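Local coordinates for DUF1987 domain-containing protein (Pseudomonas aeruginosa, PDB 6K4F), which probably acts as a regulatory phosphoprotein of the SiaABC threonine phosphorylation pathway, which controls biofilm formation in response to carbon availability, at residues Asp78-Asp81 against Leu82-Glu85. Residues are numbered along the deposited sequence; the frame is centred on the assembly and turned at random.
Sequences DILD and LLEE
Leu83 reaches back along its own helix to Ile79 and Leu80, a compact example of how one residue can serve backbone and core at once. Its CB lies 3.6 Å from Leu80 O, and its CG leans over the preceding turn, 3.4 Å from Ile79 O. With CG anti to its own carbonyl carbon (chi1 -61°), the side chain runs back toward the earlier turn, and CD1 meets two side chains there, 4.2 Å from Leu80 CD2 and 4.3 Å from Ile79 CG2. Beyond the helix, the same leucine packs on Leu59, Leu61, Val93 and Phe119, which makes this flank part of the buried core. The main chain beneath is held by successive i to i+4 bonds. Leu83 N donates to Ile79 O at 2.9 Å, and Glu85 N donates to Asp81 O in a nearly straight bond (N-H...O 174°). On another flank, Leu82 lays CD2 3.5 Å from Asp78 O and extends to Glu49 of helix 37-53. The end of Glu84 leads away from the earlier turn; its side chain touches Phe119, and OE1 accepts a hydrogen bond from Ser118 N. Together these are two turns of an amphipathic alpha-helix, with Ile79, Leu80 and Leu83 buried and Asp81 and Glu85 exposed, set in the beta-alpha-beta crossover from strand 59-68 to strand 93-99.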
ATOM      1  N   ASP A  78      -4.338  -2.861   7.236  1.00 29.65           N
ATOM      2  CA  ASP A  78      -3.258  -3.490   7.989  1.00 28.74           C
ATOM      3  C   ASP A  78      -1.905  -2.931   7.572  1.00 29.43           C
ATOM      4  O   ASP A  78      -1.057  -2.638   8.421  1.00 38.12           O
ATOM      5  CB  ASP A  78      -3.283  -5.012   7.793  1.00 30.09           C
ATOM      6  CG  ASP A  78      -4.459  -5.697   8.514  1.00 40.15           C
ATOM      7  OD1 ASP A  78      -5.085  -5.074   9.395  1.00 40.83           O
ATOM      8  OD2 ASP A  78      -4.738  -6.875   8.199  1.00 42.14           O
ATOM      9  N   ILE A  79      -1.687  -2.777   6.266  1.00 28.24           N
ATOM     10  CA  ILE A  79      -0.461  -2.149   5.778  1.00 25.23           C
ATOM     11  C   ILE A  79      -0.350  -0.715   6.287  1.00 31.15           C
ATOM     12  O   ILE A  79       0.691  -0.295   6.807  1.00 33.83           O
ATOM     13  CB  ILE A  79      -0.418  -2.210   4.243  1.00 26.43           C
ATOM     14  CG1 ILE A  79      -0.258  -3.671   3.775  1.00 30.98           C
ATOM     15  CG2 ILE A  79       0.702  -1.327   3.708  1.00 32.96           C
ATOM     16  CD1 ILE A  79      -0.481  -3.855   2.275  1.00 28.63           C
ATOM     17  N   LEU A  80      -1.420   0.060   6.142  1.00 27.64           N
ATOM     18  CA  LEU A  80      -1.393   1.447   6.606  1.00 31.98           C
ATOM     19  C   LEU A  80      -1.142   1.524   8.106  1.00 35.58           C
ATOM     20  O   LEU A  80      -0.424   2.412   8.579  1.00 34.79           O
ATOM     21  CB  LEU A  80      -2.705   2.141   6.242  1.00 34.84           C
ATOM     22  CG  LEU A  80      -2.949   2.302   4.736  1.00 38.91           C
ATOM     23  CD1 LEU A  80      -4.252   3.053   4.453  1.00 39.08           C
ATOM     24  CD2 LEU A  80      -1.766   2.992   4.070  1.00 41.19           C
ATOM     25  N   ASP A  81      -1.717   0.593   8.877  1.00 36.09           N
ATOM     26  CA  ASP A  81      -1.481   0.602  10.316  1.00 45.54           C
ATOM     27  C   ASP A  81      -0.028   0.279  10.642  1.00 45.50           C
ATOM     28  O   ASP A  81       0.533   0.847  11.592  1.00 42.35           O
ATOM     29  CB  ASP A  81      -2.443  -0.361  11.024  1.00 54.39           C
ATOM     30  CG  ASP A  81      -3.848   0.244  11.244  1.00 67.37           C
ATOM     31  OD1 ASP A  81      -3.964   1.476  11.417  1.00 72.84           O
ATOM     32  OD2 ASP A  81      -4.843  -0.517  11.263  1.00 71.66           O
ATOM     33  N   LEU A  82       0.607  -0.603   9.859  1.00 46.91           N
ATOM     34  CA  LEU A  82       2.044  -0.830  10.007  1.00 42.33           C
ATOM     35  C   LEU A  82       2.832   0.447   9.727  1.00 42.44           C
ATOM     36  O   LEU A  82       3.755   0.801  10.470  1.00 41.95           O
ATOM     37  CB  LEU A  82       2.502  -1.954   9.075  1.00 46.42           C
ATOM     38  CG  LEU A  82       2.741  -3.335   9.692  1.00 55.43           C
ATOM     39  CD1 LEU A  82       4.009  -3.318  10.528  1.00 55.63           C
ATOM     40  CD2 LEU A  82       1.553  -3.781  10.532  1.00 60.44           C
ATOM     41  N   LEU A  83       2.497   1.140   8.639  1.00 36.42           N
ATOM     42  CA  LEU A  83       3.190   2.378   8.315  1.00 34.22           C
ATOM     43  C   LEU A  83       2.960   3.437   9.385  1.00 36.45           C
ATOM     44  O   LEU A  83       3.866   4.215   9.708  1.00 37.49           O
ATOM     45  CB  LEU A  83       2.730   2.890   6.954  1.00 36.82           C
ATOM     46  CG  LEU A  83       3.004   1.960   5.763  1.00 38.54           C
ATOM     47  CD1 LEU A  83       2.382   2.528   4.503  1.00 38.97           C
ATOM     48  CD2 LEU A  83       4.486   1.808   5.587  1.00 40.57           C
ATOM     49  N   GLU A  84       1.748   3.500   9.938  1.00 40.33           N
ATOM     50  CA  GLU A  84       1.456   4.542  10.924  1.00 45.53           C
ATOM     51  C   GLU A  84       2.244   4.310  12.209  1.00 48.52           C
ATOM     52  O   GLU A  84       2.843   5.242  12.759  1.00 46.27           O
ATOM     53  CB  GLU A  84      -0.043   4.599  11.214  1.00 39.91           C
ATOM     54  CG  GLU A  84      -0.408   5.485  12.411  1.00 49.41           C
ATOM     55  CD  GLU A  84      -0.309   6.976  12.098  1.00 58.38           C
ATOM     56  OE1 GLU A  84       0.049   7.327  10.955  1.00 59.13           O
ATOM     57  OE2 GLU A  84      -0.600   7.798  12.998  1.00 59.07           O
ATOM     58  N   GLU A  85       2.245   3.069  12.703  1.00 48.92           N
ATOM     59  CA  GLU A  85       3.089   2.695  13.833  1.00 56.12           C
ATOM     60  C   GLU A  85       4.543   3.079  13.590  1.00 56.41           C
ATOM     61  O   GLU A  85       5.207   3.643  14.468  1.00 58.38           O
ATOM     62  CB  GLU A  85       2.968   1.191  14.085  1.00 68.42           C
ATOM     63  CG  GLU A  85       3.828   0.651  15.223  1.00 85.55           C
ATOM     64  CD  GLU A  85       3.663   1.426  16.518  1.00 99.12           C
ATOM     65  OE1 GLU A  85       2.521   1.820  16.837  1.00103.80           O
ATOM     66  OE2 GLU A  85       4.674   1.628  17.224  1.00104.28           O
TER